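Thiamine phosphate pyrophosphorylase (Pyrococcus furiosus, PDB 1XI3) probably condenses a thiazole phosphate with a pyrimidine pyrophosphate to form thiamine phosphate, using one magnesium ion per subunit. Local coordinates at residues A40-R46 and A71-D76; A87-G93 and N108-S114. The contacts are given in a common frame with arbitrary orientation. Numbering follows the deposited sequence.

Contact 1 of 2, residues A40-R46 and A71-D76; sequences ATAIQMR and ALFFVD
Neighbouring strands of a TIM barrel run parallel, and strands 42-45 and 72-76 exemplify the pattern: both are extended, their axes 4.5 Å apart at closest approach and crossing at -24°. Each residue i of the first faces i+30 of the second, from A42 opposite L72 (CA-CA 4.5 Å) to M45 opposite V75 (4.8 Å). The O of T41, before the strand proper, accepts from L72 N (3.1 Å). A42 turns into the barrel interior, its CB 4.1 Å from L72 CB and 4.1 Å from CE2 at the edge of the F74 ring (chi1 m). I43 uses both polar backbone atoms: its N donates to L72 O (2.9 Å), its O accepts from F74 N (2.8 Å). Its side chain (m, m) points outward, where CG2 lies 4.3 Å from F73 CD1. Q44, inward and t, t, brings CA within 3.1 Å of F74 O in a CA-H...O contact; its NE2 is hydrogen-bonded to Y18 OH. M45 N donates to F74 O (2.9 Å) and M45 O accepts from D76 N (3.0 Å), while its CB packs 3.8 Å from CE1 of F73 (chi1 t). R46, t at chi1 to chi3, makes a long salt bridge, NE to D76 OD1 at 3.7 Å. Q44, M45, R46 and D76 are predicted to bind the pyrimidine pyrophosphate, consistent with a site at the C-terminal strand ends, as is general for this fold. Helix 52-68 makes the beta-alpha-beta crossover and packs on I43 and F73; helix 28-37 packs on I43 and A71, and strand 17-20 hydrogen-bonds along the other edge of 42-45.

Contact 2 of 2, residues A87-G93 and N108-S114; sequences ADGVQLG and NLIIGAS
A beta-alpha-beta unit of the TIM barrel, strand 89-92, helix 99-105 and strand 110-115, shows how parallel pairing satisfies backbone polar groups. The strand axes approach to 4.5 Å at -18°, pairing G89 with I110, V90 with I111, Q91 with G112 and L92 with A113. D88 O accepts from I110 N (2.9 Å) and from a water (2.7 Å) that donates to N108 O (3.1 Å). V90 N donates to I110 O and V90 O accepts from G112 N (both 2.9 Å); L92 N donates to G112 O (2.8 Å), L92 O accepts from S114 N (2.9 Å). The backbone of G89 hydrogen-bonds to F73 and V75, that of Q91 to V75, and I111 N to D130 OD1. D88 OD2 accepts from F73 N and salt-bridges R63. Outward, V90 CG1 (p) meets I111 CD1 (m, m) at 3.6 Å. Inside, G112 leaves room for Q91 (t, p), whose OE1 hydrogen-bonds weakly to Y131 OH. S114, predicted to bind the pyrimidine pyrophosphate, accepts at OG from Q91 NE2 (3.0 Å).

Overall arrangement
Both contacts are buried, and each pairs consecutive strands of the same eight-stranded barrel, which a beta-alpha-beta crossover connects along the chain. They follow one another in sequence and abut directly, since strands 72-76 and 89-92 are neighbours: V75 O lies 3.0 Å from Q91 N, a probable hydrogen bond, and the D88 side chain also bridges the two contacts. The shared backbone scheme carries different side chains. Contact 1 sets aromatic rings on both faces and ends in opposite charges; contact 2 uses glycines and aliphatic residues, with a neutral amide-hydroxyl bond near its C-terminal end. At those ends both reach the predicted substrate site, where D76 and G93 lie close to D96, a predicted magnesium ligand.

Contact 1 of 2, residues A40-R46 and A71-D76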
loop_
_atom_site.group_PDB
_atom_site.type_symbol
_atom_site.label_atom_id
_atom_site.label_comp_id
_atom_site.label_asym_id
_atom_site.label_seq_id
_atom_site.Cartn_x
_atom_site.Cartn_y
_atom_site.Cartn_z
ATOM N N ALA A 40 -16.451 -21.529 -2.390
ATOM C CA ALA A 40 -16.073 -20.370 -1.558
ATOM C C ALA A 40 -17.031 -19.218 -1.787
ATOM O O ALA A 40 -17.449 -18.927 -2.951
ATOM C CB ALA A 40 -14.666 -19.946 -1.861
ATOM N N THR A 41 -17.419 -18.545 -0.703
ATOM C CA THR A 41 -18.340 -17.430 -0.798
ATOM C C THR A 41 -17.650 -16.058 -0.717
ATOM O O THR A 41 -18.207 -15.042 -1.107
ATOM C CB THR A 41 -19.459 -17.527 0.248
ATOM O OG1 THR A 41 -18.896 -17.498 1.577
ATOM C CG2 THR A 41 -20.253 -18.804 0.058
ATOM N N ALA A 42 -16.420 -16.078 -0.209
ATOM C CA ALA A 42 -15.597 -14.879 -0.105
ATOM C C ALA A 42 -14.150 -15.288 -0.331
ATOM O O ALA A 42 -13.743 -16.359 0.061
ATOM C CB ALA A 42 -15.753 -14.216 1.270
ATOM N N ILE A 43 -13.391 -14.401 -0.976
ATOM C CA ILE A 43 -11.991 -14.593 -1.242
ATOM C C ILE A 43 -11.240 -13.380 -0.720
ATOM O O ILE A 43 -11.672 -12.249 -0.899
ATOM C CB ILE A 43 -11.725 -14.682 -2.763
ATOM C CG1 ILE A 43 -12.426 -15.909 -3.382
ATOM C CG2 ILE A 43 -10.248 -14.720 -3.102
ATOM C CD1 ILE A 43 -11.944 -17.212 -2.897
ATOM N N GLN A 44 -10.121 -13.636 -0.066
ATOM C CA GLN A 44 -9.217 -12.572 0.356
ATOM C C GLN A 44 -7.864 -12.793 -0.306
ATOM O O GLN A 44 -7.225 -13.859 -0.145
ATOM C CB GLN A 44 -9.055 -12.523 1.880
ATOM C CG GLN A 44 -8.140 -11.427 2.344
ATOM C CD GLN A 44 -7.742 -11.614 3.788
ATOM O OE1 GLN A 44 -6.581 -11.902 4.091
ATOM N NE2 GLN A 44 -8.702 -11.507 4.678
ATOM N N MET A 45 -7.418 -11.776 -1.033
ATOM C CA MET A 45 -6.100 -11.718 -1.588
ATOM C C MET A 45 -5.119 -11.225 -0.540
ATOM O O MET A 45 -5.207 -10.093 -0.094
ATOM C CB MET A 45 -6.051 -10.788 -2.798
ATOM C CG MET A 45 -4.729 -10.783 -3.502
ATOM S SD MET A 45 -4.658 -9.812 -5.047
ATOM C CE MET A 45 -4.565 -8.163 -4.402
ATOM N N ARG A 46 -4.163 -12.078 -0.179
ATOM C CA ARG A 46 -3.210 -11.743 0.891
ATOM C C ARG A 46 -1.814 -12.004 0.326
ATOM O O ARG A 46 -1.372 -13.161 0.245
ATOM C CB ARG A 46 -3.485 -12.589 2.137
ATOM C CG ARG A 46 -2.550 -12.311 3.291
ATOM C CD ARG A 46 -2.889 -13.110 4.505
ATOM N NE ARG A 46 -1.882 -12.838 5.518
ATOM C CZ ARG A 46 -0.716 -13.475 5.626
ATOM N NH1 ARG A 46 -0.389 -14.450 4.775
ATOM N NH2 ARG A 46 0.138 -13.133 6.605
ATOM N N ALA A 71 -19.132 -13.968 -5.589
ATOM C CA ALA A 71 -18.417 -14.025 -4.306
ATOM C C ALA A 71 -17.878 -12.656 -3.960
ATOM O O ALA A 71 -17.556 -11.841 -4.814
ATOM C CB ALA A 71 -17.320 -15.037 -4.337
ATOM N N LEU A 72 -17.806 -12.415 -2.651
ATOM C CA LEU A 72 -17.156 -11.230 -2.130
ATOM C C LEU A 72 -15.621 -11.340 -2.292
ATOM O O LEU A 72 -15.035 -12.432 -2.241
ATOM C CB LEU A 72 -17.506 -11.047 -0.668
ATOM C CG LEU A 72 -18.959 -10.620 -0.363
ATOM C CD1 LEU A 72 -19.197 -10.396 1.126
ATOM C CD2 LEU A 72 -19.352 -9.396 -1.204
ATOM N N PHE A 73 -15.005 -10.164 -2.475
ATOM C CA PHE A 73 -13.557 -10.035 -2.666
ATOM C C PHE A 73 -12.959 -8.998 -1.726
ATOM O O PHE A 73 -13.342 -7.812 -1.742
ATOM C CB PHE A 73 -13.236 -9.652 -4.100
ATOM C CG PHE A 73 -11.786 -9.596 -4.407
ATOM C CD1 PHE A 73 -10.917 -10.581 -3.936
ATOM C CD2 PHE A 73 -11.262 -8.566 -5.160
ATOM C CE1 PHE A 73 -9.534 -10.486 -4.196
ATOM C CE2 PHE A 73 -9.836 -8.523 -5.453
ATOM C CZ PHE A 73 -9.033 -9.505 -4.966
ATOM N N PHE A 74 -12.006 -9.466 -0.899
ATOM C CA PHE A 74 -11.308 -8.626 0.053
ATOM C C PHE A 74 -9.849 -8.648 -0.233
ATOM O O PHE A 74 -9.320 -9.642 -0.723
ATOM C CB PHE A 74 -11.507 -9.206 1.482
ATOM C CG PHE A 74 -12.925 -9.151 1.908
ATOM C CD1 PHE A 74 -13.473 -7.960 2.373
ATOM C CD2 PHE A 74 -13.762 -10.254 1.718
ATOM C CE1 PHE A 74 -14.840 -7.908 2.705
ATOM C CE2 PHE A 74 -15.101 -10.197 2.070
ATOM C CZ PHE A 74 -15.629 -9.024 2.532
ATOM N N VAL A 75 -9.184 -7.542 0.104
ATOM C CA VAL A 75 -7.728 -7.471 0.089
ATOM C C VAL A 75 -7.214 -7.328 1.529
ATOM O O VAL A 75 -7.716 -6.499 2.276
ATOM C CB VAL A 75 -7.226 -6.287 -0.779
ATOM C CG1 VAL A 75 -5.707 -6.222 -0.772
ATOM C CG2 VAL A 75 -7.746 -6.447 -2.202
ATOM N N ASP A 76 -6.195 -8.122 1.885
ATOM C CA ASP A 76 -5.555 -7.988 3.205
ATOM C C ASP A 76 -4.698 -6.717 3.220
ATOM O O ASP A 76 -3.911 -6.515 2.282
ATOM C CB ASP A 76 -4.675 -9.172 3.518
ATOM C CG ASP A 76 -4.173 -9.135 4.943
ATOM O OD1 ASP A 76 -2.966 -9.301 5.117
ATOM O OD2 ASP A 76 -4.987 -8.899 5.846
#

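Contact 2 of 2, residues A87-G93 and N108-S114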
loop_
_atom_site.group_PDB
_atom_site.type_symbol
_atom_site.label_atom_id
_atom_site.label_comp_id
_atom_site.label_asym_id
_atom_site.label_seq_id
_atom_site.Cartn_x
_atom_site.Cartn_y
_atom_site.Cartn_z
ATOM N N ALA A 87 -12.349 -3.881 -5.057
ATOM C CA ALA A 87 -12.721 -4.929 -4.137
ATOM C C ALA A 87 -13.890 -4.523 -3.280
ATOM O O ALA A 87 -14.162 -3.315 -3.091
ATOM C CB ALA A 87 -11.522 -5.276 -3.250
ATOM N N ASP A 88 -14.589 -5.514 -2.739
ATOM C CA ASP A 88 -15.679 -5.265 -1.830
ATOM C C ASP A 88 -15.195 -4.693 -0.494
ATOM O O ASP A 88 -15.921 -3.934 0.149
ATOM C CB ASP A 88 -16.491 -6.511 -1.618
ATOM C CG ASP A 88 -17.091 -7.030 -2.938
ATOM O OD1 ASP A 88 -17.897 -6.284 -3.556
ATOM O OD2 ASP A 88 -16.731 -8.115 -3.358
ATOM N N GLY A 89 -13.972 -5.078 -0.089
ATOM C CA GLY A 89 -13.482 -4.644 1.213
ATOM C C GLY A 89 -12.022 -4.888 1.428
ATOM O O GLY A 89 -11.292 -5.350 0.547
ATOM N N VAL A 90 -11.607 -4.563 2.645
ATOM C CA VAL A 90 -10.216 -4.723 3.075
ATOM C C VAL A 90 -10.240 -5.329 4.491
ATOM O O VAL A 90 -11.145 -5.044 5.278
ATOM C CB VAL A 90 -9.468 -3.366 3.084
ATOM C CG1 VAL A 90 -10.157 -2.369 4.033
ATOM C CG2 VAL A 90 -7.998 -3.547 3.387
ATOM N N GLN A 91 -9.276 -6.189 4.767
ATOM C CA GLN A 91 -9.080 -6.762 6.104
ATOM C C GLN A 91 -7.934 -6.002 6.773
ATOM O O GLN A 91 -6.864 -5.840 6.162
ATOM C CB GLN A 91 -8.702 -8.249 5.992
ATOM C CG GLN A 91 -8.545 -8.938 7.335
ATOM C CD GLN A 91 -9.856 -9.204 7.952
ATOM O OE1 GLN A 91 -10.886 -9.280 7.246
ATOM N NE2 GLN A 91 -9.872 -9.347 9.287
ATOM N N LEU A 92 -8.156 -5.578 8.008
ATOM C CA LEU A 92 -7.182 -4.757 8.729
ATOM C C LEU A 92 -6.858 -5.346 10.100
ATOM O O LEU A 92 -7.753 -5.605 10.887
ATOM C CB LEU A 92 -7.718 -3.338 8.932
ATOM C CG LEU A 92 -8.048 -2.549 7.670
ATOM C CD1 LEU A 92 -8.764 -1.265 8.043
ATOM C CD2 LEU A 92 -6.839 -2.287 6.836
ATOM N N GLY A 93 -5.561 -5.465 10.350
ATOM C CA GLY A 93 -5.015 -5.944 11.614
ATOM C C GLY A 93 -4.240 -4.857 12.338
ATOM O O GLY A 93 -4.137 -3.715 11.895
ATOM N N ASN A 108 -16.558 3.523 0.981
ATOM C CA ASN A 108 -17.434 2.467 0.440
ATOM C C ASN A 108 -16.950 1.033 0.658
ATOM O O ASN A 108 -17.689 0.100 0.350
ATOM C CB ASN A 108 -17.695 2.710 -1.038
ATOM C CG ASN A 108 -18.410 4.013 -1.282
ATOM O OD1 ASN A 108 -19.088 4.519 -0.411
ATOM N ND2 ASN A 108 -18.246 4.561 -2.472
ATOM N N LEU A 109 -15.737 0.841 1.195
ATOM C CA LEU A 109 -15.224 -0.486 1.446
ATOM C C LEU A 109 -15.810 -1.096 2.705
ATOM O O LEU A 109 -16.005 -0.408 3.727
ATOM C CB LEU A 109 -13.666 -0.464 1.585
ATOM C CG LEU A 109 -12.866 -0.183 0.355
ATOM C CD1 LEU A 109 -11.384 -0.200 0.712
ATOM C CD2 LEU A 109 -13.152 -1.112 -0.807
ATOM N N ILE A 110 -16.078 -2.386 2.640
ATOM C CA ILE A 110 -16.392 -3.175 3.816
ATOM C C ILE A 110 -15.089 -3.369 4.565
ATOM O O ILE A 110 -14.089 -3.723 3.977
ATOM C CB ILE A 110 -16.954 -4.534 3.411
ATOM C CG1 ILE A 110 -18.263 -4.355 2.631
ATOM C CG2 ILE A 110 -17.144 -5.415 4.620
ATOM C CD1 ILE A 110 -18.757 -5.566 1.970
ATOM N N ILE A 111 -15.129 -3.150 5.870
ATOM C CA ILE A 111 -13.962 -3.282 6.724
ATOM C C ILE A 111 -14.055 -4.543 7.588
ATOM O O ILE A 111 -14.950 -4.688 8.425
ATOM C CB ILE A 111 -13.818 -2.082 7.660
ATOM C CG1 ILE A 111 -13.773 -0.754 6.879
ATOM C CG2 ILE A 111 -12.581 -2.263 8.579
ATOM C CD1 ILE A 111 -12.698 -0.552 5.899
ATOM N N GLY A 112 -13.115 -5.447 7.392
ATOM C CA GLY A 112 -12.940 -6.548 8.290
ATOM C C GLY A 112 -11.799 -6.208 9.227
ATOM O O GLY A 112 -10.801 -5.643 8.790
ATOM N N ALA A 113 -11.939 -6.601 10.490
ATOM C CA ALA A 113 -10.899 -6.406 11.492
ATOM C C ALA A 113 -10.368 -7.733 12.019
ATOM O O ALA A 113 -11.155 -8.572 12.496
ATOM C CB ALA A 113 -11.461 -5.562 12.628
ATOM N N SER A 114 -9.040 -7.905 12.000
ATOM C CA SER A 114 -8.379 -9.087 12.538
ATOM C C SER A 114 -8.185 -8.848 14.030
ATOM O O SER A 114 -7.530 -7.866 14.413
ATOM C CB SER A 114 -7.027 -9.345 11.877
ATOM O OG SER A 114 -7.150 -9.689 10.499
HETATM O O HOH W 1 -18.182 -2.701 -0.813
#